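Poly(A) RNA polymerase protein 2 (Saccharomyces cerevisiae, PDB 3NYB) adds poly(A) tails to RNA as the polymerase subunit of the TRAMP RNA surveillance complex, working as a heterodimer with the zinc knuckle protein Air2p. Local coordinates at the interface of chains A and B. Residues are numbered along the deposited sequence; one frame, centred on the assembly and turned at random. Chains: chain A, Poly(A) RNA polymerase protein 2; chain B, Protein AIR2.

Contact 1: the interface of chains A and B. Residues chain A 196, 199-201, 220, 224; chain B 77-78.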
ATOM      1  N   PHE A 196       9.576  -5.140   0.639  1.00 47.43           N
ATOM      2  CA  PHE A 196       9.649  -5.922  -0.589  1.00 43.88           C
ATOM      3  C   PHE A 196      10.621  -5.331  -1.613  1.00 50.16           C
ATOM      4  O   PHE A 196      11.542  -6.007  -2.074  1.00 68.90           O
ATOM      5  CB  PHE A 196       8.252  -6.082  -1.179  1.00 40.20           C
ATOM      6  CG  PHE A 196       8.235  -6.386  -2.650  1.00 39.91           C
ATOM      7  CD1 PHE A 196       8.459  -7.675  -3.112  1.00 37.21           C
ATOM      8  CD2 PHE A 196       7.957  -5.384  -3.575  1.00 29.11           C
ATOM      9  CE1 PHE A 196       8.423  -7.955  -4.471  1.00 34.90           C
ATOM     10  CE2 PHE A 196       7.917  -5.662  -4.930  1.00 24.95           C
ATOM     11  CZ  PHE A 196       8.154  -6.952  -5.382  1.00 26.46           C
ATOM     12  N   MET A 199      14.496  -5.407  -0.499  1.00 53.51           N
ATOM     13  CA  MET A 199      15.192  -6.683  -0.392  1.00 58.53           C
ATOM     14  C   MET A 199      14.829  -7.684  -1.486  1.00 65.00           C
ATOM     15  O   MET A 199      14.738  -8.883  -1.247  1.00 80.49           O
ATOM     16  CB  MET A 199      15.017  -7.288   0.996  1.00 59.17           C
ATOM     17  CG  MET A 199      13.605  -7.414   1.461  1.00 40.26           C
ATOM     18  SD  MET A 199      13.584  -8.138   3.104  1.00 63.31           S
ATOM     19  CE  MET A 199      14.231  -9.765   2.737  1.00187.11           C
ATOM     20  N   HIS A 200      14.636  -7.182  -2.694  1.00 64.91           N
ATOM     21  CA  HIS A 200      14.336  -8.029  -3.832  1.00 62.17           C
ATOM     22  C   HIS A 200      15.646  -8.313  -4.552  1.00 68.92           C
ATOM     23  O   HIS A 200      16.391  -7.384  -4.866  1.00 64.43           O
ATOM     24  CB  HIS A 200      13.350  -7.309  -4.748  1.00 47.91           C
ATOM     25  CG  HIS A 200      13.027  -8.048  -6.006  1.00 50.96           C
ATOM     26  ND1 HIS A 200      13.938  -8.223  -7.026  1.00 53.58           N
ATOM     27  CD2 HIS A 200      11.877  -8.627  -6.428  1.00 55.49           C
ATOM     28  CE1 HIS A 200      13.371  -8.893  -8.013  1.00 58.00           C
ATOM     29  NE2 HIS A 200      12.117  -9.148  -7.675  1.00 61.98           N
ATOM     30  N   PRO A 201      15.933  -9.599  -4.807  1.00 63.79           N
ATOM     31  CA  PRO A 201      17.196 -10.089  -5.382  1.00 55.26           C
ATOM     32  C   PRO A 201      17.765  -9.187  -6.484  1.00 63.28           C
ATOM     33  O   PRO A 201      18.963  -8.903  -6.496  1.00 63.74           O
ATOM     34  CB  PRO A 201      16.802 -11.447  -5.957  1.00 58.79           C
ATOM     35  CG  PRO A 201      15.705 -11.914  -5.061  1.00 65.14           C
ATOM     36  CD  PRO A 201      14.960 -10.687  -4.607  1.00 57.05           C
ATOM     37  N   GLU A 220       4.963  -9.689  -8.313  1.00 43.36           N
ATOM     38  CA  GLU A 220       5.780 -10.318  -7.281  1.00 48.34           C
ATOM     39  C   GLU A 220       5.452  -9.822  -5.869  1.00 48.52           C
ATOM     40  O   GLU A 220       5.643 -10.545  -4.892  1.00 55.30           O
ATOM     41  CB  GLU A 220       7.268 -10.147  -7.593  1.00 45.15           C
ATOM     42  CG  GLU A 220       7.675 -10.775  -8.915  1.00 54.21           C
ATOM     43  CD  GLU A 220       9.094 -10.434  -9.328  1.00 72.05           C
ATOM     44  OE1 GLU A 220       9.729  -9.585  -8.671  1.00 74.96           O
ATOM     45  OE2 GLU A 220       9.571 -11.019 -10.319  1.00 84.15           O
ATOM     46  N   LEU A 224       4.626 -12.486  -3.053  1.00 51.05           N
ATOM     47  CA  LEU A 224       5.301 -12.565  -1.774  1.00 45.72           C
ATOM     48  C   LEU A 224       4.284 -12.589  -0.652  1.00 43.20           C
ATOM     49  O   LEU A 224       4.226 -13.537   0.127  1.00 54.87           O
ATOM     50  CB  LEU A 224       6.264 -11.391  -1.603  1.00 37.24           C
ATOM     51  CG  LEU A 224       7.163 -11.456  -0.373  1.00 43.77           C
ATOM     52  CD1 LEU A 224       6.453 -10.921   0.835  1.00 50.80           C
ATOM     53  CD2 LEU A 224       7.619 -12.884  -0.121  1.00 46.91           C
TER
ATOM     54  N   ALA B  77      10.012 -15.082  -6.617  1.00 61.47           N
ATOM     55  CA  ALA B  77      11.008 -14.085  -6.929  1.00 61.42           C
ATOM     56  C   ALA B  77      12.170 -14.258  -5.968  1.00 58.84           C
ATOM     57  O   ALA B  77      13.319 -13.970  -6.301  1.00 67.73           O
ATOM     58  CB  ALA B  77      10.407 -12.706  -6.781  1.00 35.67           C
ATOM     59  N   PHE B  78      11.861 -14.748  -4.775  1.00 54.24           N
ATOM     60  CA  PHE B  78      12.825 -14.741  -3.687  1.00 64.70           C
ATOM     61  C   PHE B  78      13.602 -16.046  -3.501  1.00 72.13           C
ATOM     62  O   PHE B  78      13.598 -16.631  -2.421  1.00 84.62           O
ATOM     63  CB  PHE B  78      12.145 -14.311  -2.388  1.00 55.86           C
ATOM     64  CG  PHE B  78      11.776 -12.862  -2.366  1.00 59.76           C
ATOM     65  CD1 PHE B  78      12.658 -11.920  -1.869  1.00 63.15           C
ATOM     66  CD2 PHE B  78      10.558 -12.436  -2.870  1.00 65.76           C
ATOM     67  CE1 PHE B  78      12.327 -10.580  -1.855  1.00 61.70           C
ATOM     68  CE2 PHE B  78      10.218 -11.099  -2.859  1.00 60.57           C
ATOM     69  CZ  PHE B  78      11.106 -10.168  -2.350  1.00 59.30           C
TER

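Contact 2: the interface of chains A and B. Residues chain A 243-247; chain B 48-49, 53-54.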
ATOM      1  N   PRO A 243      15.281  -2.363   5.917  1.00 81.50           N
ATOM      2  CA  PRO A 243      14.190  -3.325   6.100  1.00 77.59           C
ATOM      3  C   PRO A 243      14.720  -4.684   6.550  1.00 75.24           C
ATOM      4  O   PRO A 243      15.747  -5.148   6.053  1.00 71.31           O
ATOM      5  CB  PRO A 243      13.578  -3.425   4.694  1.00 73.43           C
ATOM      6  CG  PRO A 243      14.602  -2.804   3.780  1.00 66.25           C
ATOM      7  CD  PRO A 243      15.194  -1.718   4.600  1.00 72.07           C
ATOM      8  N   VAL A 244      14.009  -5.316   7.477  1.00 73.85           N
ATOM      9  CA  VAL A 244      14.515  -6.493   8.168  1.00 63.49           C
ATOM     10  C   VAL A 244      13.392  -7.452   8.540  1.00 62.87           C
ATOM     11  O   VAL A 244      12.305  -7.020   8.915  1.00 65.24           O
ATOM     12  CB  VAL A 244      15.236  -6.067   9.465  1.00 53.72           C
ATOM     13  CG1 VAL A 244      15.029  -7.089  10.572  1.00 54.63           C
ATOM     14  CG2 VAL A 244      16.703  -5.824   9.202  1.00 48.34           C
ATOM     15  N   TYR A 245      13.644  -8.752   8.425  1.00 56.00           N
ATOM     16  CA  TYR A 245      12.756  -9.738   9.029  1.00 56.65           C
ATOM     17  C   TYR A 245      13.373 -10.237  10.326  1.00 63.12           C
ATOM     18  O   TYR A 245      14.591 -10.380  10.429  1.00 73.00           O
ATOM     19  CB  TYR A 245      12.541 -10.954   8.125  1.00 59.40           C
ATOM     20  CG  TYR A 245      11.994 -10.688   6.746  1.00 60.36           C
ATOM     21  CD1 TYR A 245      11.247  -9.552   6.467  1.00 63.66           C
ATOM     22  CD2 TYR A 245      12.193 -11.606   5.725  1.00 63.31           C
ATOM     23  CE1 TYR A 245      10.743  -9.323   5.194  1.00 62.82           C
ATOM     24  CE2 TYR A 245      11.689 -11.391   4.456  1.00 75.64           C
ATOM     25  CZ  TYR A 245      10.966 -10.248   4.193  1.00 68.17           C
ATOM     26  OH  TYR A 245      10.471 -10.040   2.925  1.00 66.32           O
ATOM     27  N   PHE A 246      12.538 -10.510  11.318  1.00 62.85           N
ATOM     28  CA  PHE A 246      12.988 -11.279  12.471  1.00 65.53           C
ATOM     29  C   PHE A 246      11.897 -12.228  12.941  1.00 68.05           C
ATOM     30  O   PHE A 246      10.718 -11.936  12.784  1.00 69.75           O
ATOM     31  CB  PHE A 246      13.507 -10.381  13.606  1.00 68.91           C
ATOM     32  CG  PHE A 246      12.533  -9.334  14.073  1.00 68.49           C
ATOM     33  CD1 PHE A 246      11.648  -9.602  15.102  1.00 63.47           C
ATOM     34  CD2 PHE A 246      12.540  -8.066  13.514  1.00 67.29           C
ATOM     35  CE1 PHE A 246      10.766  -8.631  15.546  1.00 67.83           C
ATOM     36  CE2 PHE A 246      11.662  -7.094  13.954  1.00 58.68           C
ATOM     37  CZ  PHE A 246      10.773  -7.377  14.970  1.00 60.09           C
ATOM     38  N   PRO A 247      12.292 -13.384  13.502  1.00 75.60           N
ATOM     39  CA  PRO A 247      11.311 -14.400  13.901  1.00 71.42           C
ATOM     40  C   PRO A 247      10.492 -13.917  15.096  1.00 72.28           C
ATOM     41  O   PRO A 247      11.022 -13.224  15.963  1.00 71.15           O
ATOM     42  CB  PRO A 247      12.183 -15.603  14.292  1.00 69.95           C
ATOM     43  CG  PRO A 247      13.579 -15.274  13.812  1.00 66.21           C
ATOM     44  CD  PRO A 247      13.668 -13.790  13.834  1.00 72.28           C
TER
ATOM     45  N   TYR B  48      17.220 -11.821   3.975  1.00 75.90           N
ATOM     46  CA  TYR B  48      16.242 -12.237   4.970  1.00 69.35           C
ATOM     47  C   TYR B  48      15.230 -13.211   4.397  1.00 69.59           C
ATOM     48  O   TYR B  48      14.744 -13.037   3.285  1.00 78.00           O
ATOM     49  CB  TYR B  48      15.547 -11.027   5.575  1.00 59.96           C
ATOM     50  CG  TYR B  48      16.466 -10.167   6.400  1.00 60.12           C
ATOM     51  CD1 TYR B  48      17.164  -9.115   5.828  1.00 60.98           C
ATOM     52  CD2 TYR B  48      16.642 -10.411   7.754  1.00 68.96           C
ATOM     53  CE1 TYR B  48      18.010  -8.323   6.581  1.00 66.79           C
ATOM     54  CE2 TYR B  48      17.486  -9.624   8.516  1.00 78.55           C
ATOM     55  CZ  TYR B  48      18.169  -8.583   7.924  1.00 72.88           C
ATOM     56  OH  TYR B  48      19.007  -7.796   8.677  1.00 60.92           O
ATOM     57  N   CYS B  49      14.921 -14.241   5.172  1.00 59.45           N
ATOM     58  CA  CYS B  49      14.040 -15.298   4.715  1.00 55.38           C
ATOM     59  C   CYS B  49      12.600 -15.060   5.143  1.00 57.13           C
ATOM     60  O   CYS B  49      12.323 -14.779   6.308  1.00 59.88           O
ATOM     61  CB  CYS B  49      14.525 -16.640   5.244  1.00 60.81           C
ATOM     62  SG  CYS B  49      13.282 -17.915   5.126  1.00 69.34           S
ATOM     63  N   GLY B  53      12.257 -15.945  10.178  1.00 78.78           N
ATOM     64  CA  GLY B  53      12.793 -14.599  10.247  1.00 72.80           C
ATOM     65  C   GLY B  53      14.308 -14.558  10.214  1.00 74.04           C
ATOM     66  O   GLY B  53      14.914 -13.569  10.616  1.00 72.25           O
ATOM     67  N   GLY B  54      14.920 -15.633   9.728  1.00 77.56           N
ATOM     68  CA  GLY B  54      16.365 -15.771   9.735  1.00 78.45           C
ATOM     69  C   GLY B  54      17.085 -15.054   8.609  1.00 81.83           C
ATOM     70  O   GLY B  54      16.539 -14.873   7.520  1.00 69.02           O
TER

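Contact 3: the interface of chains A and B. Residues chain A 300-301, 304; chain B 19-21, 24-25.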
ATOM      1  N   CYS A 300      -2.218 -11.938 -17.897  1.00 50.55           N
ATOM      2  CA  CYS A 300      -1.020 -11.901 -18.721  1.00 48.18           C
ATOM      3  C   CYS A 300      -0.951 -13.089 -19.683  1.00 60.96           C
ATOM      4  O   CYS A 300      -0.656 -12.917 -20.865  1.00 71.38           O
ATOM      5  CB  CYS A 300       0.229 -11.835 -17.845  1.00 47.40           C
ATOM      6  SG  CYS A 300       0.491 -10.223 -17.074  1.00 50.64           S
ATOM      7  N   PHE A 301      -1.220 -14.293 -19.183  1.00 59.87           N
ATOM      8  CA  PHE A 301      -1.241 -15.462 -20.053  1.00 46.42           C
ATOM      9  C   PHE A 301      -2.274 -15.232 -21.151  1.00 54.60           C
ATOM     10  O   PHE A 301      -1.985 -15.388 -22.337  1.00 61.95           O
ATOM     11  CB  PHE A 301      -1.585 -16.732 -19.273  1.00 42.73           C
ATOM     12  CG  PHE A 301      -0.584 -17.092 -18.210  1.00 55.78           C
ATOM     13  CD1 PHE A 301      -1.007 -17.538 -16.968  1.00 59.25           C
ATOM     14  CD2 PHE A 301       0.774 -16.989 -18.449  1.00 65.85           C
ATOM     15  CE1 PHE A 301      -0.095 -17.875 -15.985  1.00 58.56           C
ATOM     16  CE2 PHE A 301       1.690 -17.325 -17.469  1.00 64.03           C
ATOM     17  CZ  PHE A 301       1.255 -17.768 -16.235  1.00 58.00           C
ATOM     18  N   HIS A 304      -0.965 -12.621 -23.833  1.00 65.93           N
ATOM     19  CA  HIS A 304       0.233 -13.089 -24.530  1.00 75.22           C
ATOM     20  C   HIS A 304      -0.070 -14.265 -25.459  1.00 81.98           C
ATOM     21  O   HIS A 304       0.808 -14.747 -26.169  1.00 81.00           O
ATOM     22  CB  HIS A 304       1.317 -13.486 -23.524  1.00 73.61           C
ATOM     23  CG  HIS A 304       2.624 -13.858 -24.156  1.00 79.92           C
ATOM     24  ND1 HIS A 304       3.588 -12.925 -24.476  1.00 90.57           N
ATOM     25  CD2 HIS A 304       3.131 -15.061 -24.517  1.00 66.79           C
ATOM     26  CE1 HIS A 304       4.630 -13.537 -25.011  1.00 84.90           C
ATOM     27  NE2 HIS A 304       4.378 -14.833 -25.045  1.00 70.94           N
TER
ATOM     28  N   GLU B  19       1.697 -22.544 -22.191  1.00103.76           N
ATOM     29  CA  GLU B  19       0.685 -21.495 -22.199  1.00101.26           C
ATOM     30  C   GLU B  19       0.480 -20.903 -20.807  1.00 92.54           C
ATOM     31  O   GLU B  19      -0.575 -20.344 -20.508  1.00 89.38           O
ATOM     32  CB  GLU B  19      -0.639 -22.077 -22.701  1.00109.82           C
ATOM     33  CG  GLU B  19      -0.481 -23.111 -23.815  1.00121.04           C
ATOM     34  CD  GLU B  19      -1.629 -24.107 -23.865  1.00124.25           C
ATOM     35  OE1 GLU B  19      -1.980 -24.669 -22.806  1.00121.71           O
ATOM     36  OE2 GLU B  19      -2.171 -24.336 -24.967  1.00126.90           O
ATOM     37  N   ARG B  20       1.491 -21.018 -19.960  1.00 84.29           N
ATOM     38  CA  ARG B  20       1.317 -20.700 -18.555  1.00 66.88           C
ATOM     39  C   ARG B  20       2.672 -20.656 -17.852  1.00 64.28           C
ATOM     40  O   ARG B  20       2.773 -20.776 -16.632  1.00 53.65           O
ATOM     41  CB  ARG B  20       0.386 -21.733 -17.929  1.00 62.98           C
ATOM     42  CG  ARG B  20      -0.010 -21.468 -16.505  1.00 77.93           C
ATOM     43  CD  ARG B  20      -1.259 -22.248 -16.178  1.00 84.18           C
ATOM     44  NE  ARG B  20      -2.425 -21.665 -16.827  1.00 74.96           N
ATOM     45  CZ  ARG B  20      -3.258 -20.825 -16.224  1.00 76.05           C
ATOM     46  NH1 ARG B  20      -3.044 -20.487 -14.959  1.00 64.96           N
ATOM     47  NH2 ARG B  20      -4.303 -20.330 -16.879  1.00 80.40           N
ATOM     48  N   CYS B  21       3.714 -20.466 -18.650  1.00 65.86           N
ATOM     49  CA  CYS B  21       5.073 -20.379 -18.142  1.00 60.52           C
ATOM     50  C   CYS B  21       5.322 -19.020 -17.496  1.00 70.97           C
ATOM     51  O   CYS B  21       5.175 -17.987 -18.145  1.00 79.32           O
ATOM     52  CB  CYS B  21       6.062 -20.610 -19.285  1.00 44.96           C
ATOM     53  SG  CYS B  21       7.785 -20.428 -18.804  1.00 79.19           S
ATOM     54  N   ILE B  24       6.713 -15.789 -18.897  1.00 61.45           N
ATOM     55  CA  ILE B  24       5.858 -14.917 -19.679  1.00 54.37           C
ATOM     56  C   ILE B  24       5.719 -13.562 -18.999  1.00 53.37           C
ATOM     57  O   ILE B  24       5.936 -12.520 -19.612  1.00 61.24           O
ATOM     58  CB  ILE B  24       4.473 -15.544 -19.874  1.00 54.76           C
ATOM     59  CG1 ILE B  24       4.548 -16.654 -20.939  1.00 64.03           C
ATOM     60  CG2 ILE B  24       3.459 -14.470 -20.234  1.00 49.88           C
ATOM     61  CD1 ILE B  24       3.304 -17.523 -21.057  1.00 55.50           C
ATOM     62  N   TRP B  25       5.381 -13.582 -17.719  1.00 66.79           N
ATOM     63  CA  TRP B  25       5.174 -12.341 -16.992  1.00 67.98           C
ATOM     64  C   TRP B  25       6.378 -11.953 -16.141  1.00 59.86           C
ATOM     65  O   TRP B  25       6.546 -10.787 -15.809  1.00 59.14           O
ATOM     66  CB  TRP B  25       3.893 -12.405 -16.148  1.00 68.52           C
ATOM     67  CG  TRP B  25       3.888 -13.463 -15.078  1.00 69.15           C
ATOM     68  CD1 TRP B  25       3.208 -14.650 -15.099  1.00 63.95           C
ATOM     69  CD2 TRP B  25       4.574 -13.422 -13.828  1.00 61.15           C
ATOM     70  NE1 TRP B  25       3.437 -15.351 -13.940  1.00 60.09           N
ATOM     71  CE2 TRP B  25       4.282 -14.609 -13.135  1.00 58.70           C
ATOM     72  CE3 TRP B  25       5.421 -12.488 -13.213  1.00 48.23           C
ATOM     73  CZ2 TRP B  25       4.785 -14.897 -11.878  1.00 45.01           C
ATOM     74  CZ3 TRP B  25       5.932 -12.773 -11.962  1.00 44.52           C
ATOM     75  CH2 TRP B  25       5.613 -13.964 -11.307  1.00 39.76           C
TER

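Contact 4: the interface of chains A and B. Residues chain A 206-209; chain B 29-31.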
ATOM      1  N   ASN A 206      21.239  -4.103  -7.349  1.00 64.37           N
ATOM      2  CA  ASN A 206      21.196  -2.952  -8.254  1.00 62.49           C
ATOM      3  C   ASN A 206      21.148  -3.345  -9.723  1.00 56.28           C
ATOM      4  O   ASN A 206      21.606  -2.603 -10.593  1.00 44.59           O
ATOM      5  CB  ASN A 206      22.372  -2.008  -7.998  1.00 69.16           C
ATOM      6  CG  ASN A 206      22.199  -1.186  -6.733  1.00 78.47           C
ATOM      7  OD1 ASN A 206      21.376  -0.272  -6.680  1.00 84.78           O
ATOM      8  ND2 ASN A 206      22.987  -1.502  -5.710  1.00 80.33           N
ATOM      9  N   GLU A 207      20.585  -4.516  -9.994  1.00 57.63           N
ATOM     10  CA  GLU A 207      20.518  -5.033 -11.351  1.00 64.61           C
ATOM     11  C   GLU A 207      19.348  -4.447 -12.125  1.00 70.72           C
ATOM     12  O   GLU A 207      19.403  -4.313 -13.345  1.00 72.94           O
ATOM     13  CB  GLU A 207      20.397  -6.551 -11.316  1.00 66.96           C
ATOM     14  CG  GLU A 207      21.594  -7.241 -10.705  1.00 80.50           C
ATOM     15  CD  GLU A 207      21.385  -8.728 -10.573  1.00 91.89           C
ATOM     16  OE1 GLU A 207      22.198  -9.385  -9.890  1.00 90.98           O
ATOM     17  OE2 GLU A 207      20.401  -9.237 -11.149  1.00 99.64           O
ATOM     18  N   ILE A 208      18.296  -4.096 -11.394  1.00 71.43           N
ATOM     19  CA  ILE A 208      17.027  -3.690 -11.978  1.00 62.64           C
ATOM     20  C   ILE A 208      16.701  -2.263 -11.563  1.00 59.32           C
ATOM     21  O   ILE A 208      17.118  -1.804 -10.496  1.00 63.96           O
ATOM     22  CB  ILE A 208      15.905  -4.620 -11.473  1.00 61.64           C
ATOM     23  CG1 ILE A 208      14.826  -4.828 -12.518  1.00 74.62           C
ATOM     24  CG2 ILE A 208      15.268  -4.081 -10.209  1.00 39.29           C
ATOM     25  CD1 ILE A 208      13.627  -5.521 -11.921  1.00 77.76           C
ATOM     26  N   ASP A 209      15.970  -1.561 -12.415  1.00 62.31           N
ATOM     27  CA  ASP A 209      15.421  -0.252 -12.065  1.00 66.48           C
ATOM     28  C   ASP A 209      13.899  -0.359 -11.885  1.00 58.44           C
ATOM     29  O   ASP A 209      13.160  -0.584 -12.848  1.00 62.62           O
ATOM     30  CB  ASP A 209      15.768   0.767 -13.141  1.00 84.86           C
ATOM     31  CG  ASP A 209      16.402   0.122 -14.374  1.00113.21           C
ATOM     32  OD1 ASP A 209      16.074  -1.044 -14.712  1.00117.95           O
ATOM     33  OD2 ASP A 209      17.238   0.794 -15.015  1.00125.28           O
TER
ATOM     34  N   ILE B  29      13.704  -5.814 -17.000  1.00 57.65           N
ATOM     35  CA  ILE B  29      14.524  -4.964 -17.832  1.00 55.36           C
ATOM     36  C   ILE B  29      15.706  -4.514 -16.989  1.00 65.13           C
ATOM     37  O   ILE B  29      15.538  -3.812 -15.987  1.00 73.13           O
ATOM     38  CB  ILE B  29      13.762  -3.747 -18.322  1.00 49.61           C
ATOM     39  CG1 ILE B  29      12.499  -4.177 -19.061  1.00 48.03           C
ATOM     40  CG2 ILE B  29      14.643  -2.925 -19.235  1.00 50.25           C
ATOM     41  CD1 ILE B  29      11.746  -3.011 -19.652  1.00 38.19           C
ATOM     42  N   LEU B  30      16.897  -4.930 -17.400  1.00 50.28           N
ATOM     43  CA  LEU B  30      18.121  -4.637 -16.668  1.00 55.12           C
ATOM     44  C   LEU B  30      18.710  -3.290 -17.075  1.00 62.18           C
ATOM     45  O   LEU B  30      18.492  -2.815 -18.188  1.00 63.45           O
ATOM     46  CB  LEU B  30      19.154  -5.745 -16.898  1.00 59.10           C
ATOM     47  CG  LEU B  30      18.726  -7.175 -16.571  1.00 68.77           C
ATOM     48  CD1 LEU B  30      17.756  -7.707 -17.615  1.00 78.29           C
ATOM     49  CD2 LEU B  30      19.943  -8.077 -16.480  1.00 68.55           C
ATOM     50  N   VAL B  31      19.463  -2.686 -16.161  1.00 65.47           N
ATOM     51  CA  VAL B  31      20.190  -1.450 -16.434  1.00 71.04           C
ATOM     52  C   VAL B  31      20.912  -1.494 -17.785  1.00 77.63           C
ATOM     53  O   VAL B  31      22.052  -1.036 -17.917  1.00 80.01           O
ATOM     54  CB  VAL B  31      21.215  -1.183 -15.328  1.00 72.40           C
ATOM     55  CG1 VAL B  31      20.527  -0.620 -14.102  1.00 63.79           C
ATOM     56  CG2 VAL B  31      21.946  -2.473 -14.979  1.00 70.35           C
TER

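Contact 1: the interface of chains A and B
B:Phe78 inserts its ring between A:Phe196, A:Pro201 and A:Leu224, and 105 Å² of its surface is hidden by the polymerase. The contact is largely apolar. At the tip of the inserted ring, CZ comes to 3.7 Å from CD1 of A:Phe196, which lies at the edge of the B:Phe78 ring and in its plane. A:Phe196 turns this rim outward from helix 186-198 with CG anti to the backbone N (chi1 158°). The two faces of the B:Phe78 ring are flanked near the rim: CD of A:Pro201 lies on one, 3.8 Å from CD1 of B:Phe78, and CG of A:Leu224 on the other, 4.0 Å from CE2, its side chain running at roughly a right angle to the phenylalanine. The backbone carbonyl O of A:Met199 also sits in the ring plane, facing the CE1 corner. Next to the ring, the methyl CB of B:Ala77 rests against the carboxylate of A:Glu220, 3.7 Å from CD.

Polar bonding stays within the polymerase. NE2 of A:His200 donates to OE1 of A:Glu220 at 2.6 Å, meeting the syn side of the carboxylate but 25° out of its plane. The bond ties the loop residue to helix 214-228 and should steady the carboxylate beside B:Ala77. The site thus gives the polymerase an aromatic anchor point for a loop segment of Air2p, its partner in the heterodimer.

Contact 2: the interface of chains A and B
B:Tyr48 lays its ring across the strand at A:Val244 and A:Tyr245, and with 68 Å² hidden it contributes more buried surface than any other residue here. One face of its ring looks onto CA of A:Val244, which stands 4.1 Å above the plane and over the ring centre. The valine branch CG2 reaches the phenol end of the same ring, 3.4 Å from CZ, while CG1 approaches CE2 more distantly. CG of B:Tyr48 is anti to its carbonyl carbon (chi1 -67°), a setting that sends the ring out across the polymerase strand.

B:Gly53, with 50 Å² hidden, meets the strand through its main chain. Its CA is 3.7 Å from CG of A:Pro247, and its carbonyl O faces CD of the same proline at 3.5 Å. CA of B:Gly53 also passes CA of A:Phe246 at 4.0 Å.

Air2p hides 44 Å² of A:Tyr245. CB of B:Tyr48 sits above the CD2 rim of the A:Tyr245 ring, 3.4 Å from CD2, and the neighbouring CE2 comes near the B:Tyr48 carbonyl O. The two tyrosine side chains pass at a slant.

On the polymerase side the site is strand 243-247; on the Air2p side it is loop belonging to the zinc knuckle in which B:Cys49 is a metal ligand.

Contact 3: the interface of chains A and B
Helix 282-304 of the polymerase meets two short 3-10 helices of Air2p, 18-20 and 22-24, together with the loop residue B:Trp25. The site belongs to the knuckle in which B:Cys21 binds zinc. Near the end of the long helix, 96 Å² of A:Phe301 is hidden by Air2p; its CG is anti to its carbonyl carbon (chi1 -63°), carrying the ring out to the partner.

One ring face receives CA of B:Arg20, 3.7 Å from the centroid and offset toward the rim, in a CH-pi contact. The arginine chain bends at chi3 (-73°), bringing its guanidinium back beside the same phenylalanine with the two planes 52° apart; CD1 of A:Phe301 lies above the guanidinium centre.

At the CD2 rim comes the tip of B:Ile24, CD1, 3.7 Å from CD2 of A:Phe301, whereas its other branch, CG2, turns to CB of A:His304 at 4.0 Å. The isoleucine thereby spans two positions on the helix. B:Trp25 lies on the side opposite B:Arg20 CA, beyond the rim, and engages edge-to-face, with the phenylalanine and five-membered ring centroids 5.6 Å apart.

These apolar and CH-pi contacts seat the knuckle on the helix. In the aromatic pair, CZ of A:Phe301 lies in the plane of the indole at its edge, 3.9 Å from CD1 of B:Trp25.

Contact 4: the interface of chains A and B
The backbone N of B:Val31 donates to the carbonyl O of A:Glu207 at 3.3 Å. The bond is long but nearly straight, 169° at the hydrogen, with the donor tilted 21° from the carbonyl plane. It accompanies an antiparallel beta bridge between A:Ile208 and B:Leu30, so two loop segments pair locally through their main chains. Because the polar link uses backbone atoms, it may depend more on backbone geometry than on side-chain identity.

The polymerase hides 62 Å² of B:Val31, the largest share of this patch, and the two valine methyls diverge around the bond. CG2 leans over the accepting carbonyl, 3.5 Å from O of A:Glu207. CG1, anti to the carbonyl carbon of its own residue (chi1 -78°), points instead toward the carboxylate of A:Asp209. B:Leu30 adds its backbone CA, 3.6 Å from the same A:Glu207 oxygen.

Across the other end of the pairing, OD1 of A:Asp209 is modelled 3.1 Å from the carbonyl O of B:Ile29. Both oxygens would ordinarily accept, so this approach is doubtful and gives no evidence of attraction. The site joins a loop of the polymerase to an Air2p loop that follows the zinc ligand B:Cys21 in sequence. At the aspartate tip, OD2 of A:Asp209 lies 3.7 Å from CG1 of B:Val31.

Contact 1 lies centrally, with its C-alpha centre about 13 Å from that of contact 2 and 14 Å from that of contact 4; contacts 2 and 3 are the farthest apart, at about 31 Å. No residue is shared, but contacts 1 and 4 use neighbouring polymerase segments, at A:Pro201 and A:Asn206. Along Air2p the order is contact 3, 4, 2, then 1, so the chain runs from the first knuckle of this fragment through the loop of contact 4 to the second and on to its C-terminal part. Such spread-out attachment suggests that both knuckles are positioned together on the polymerase within the heterodimer.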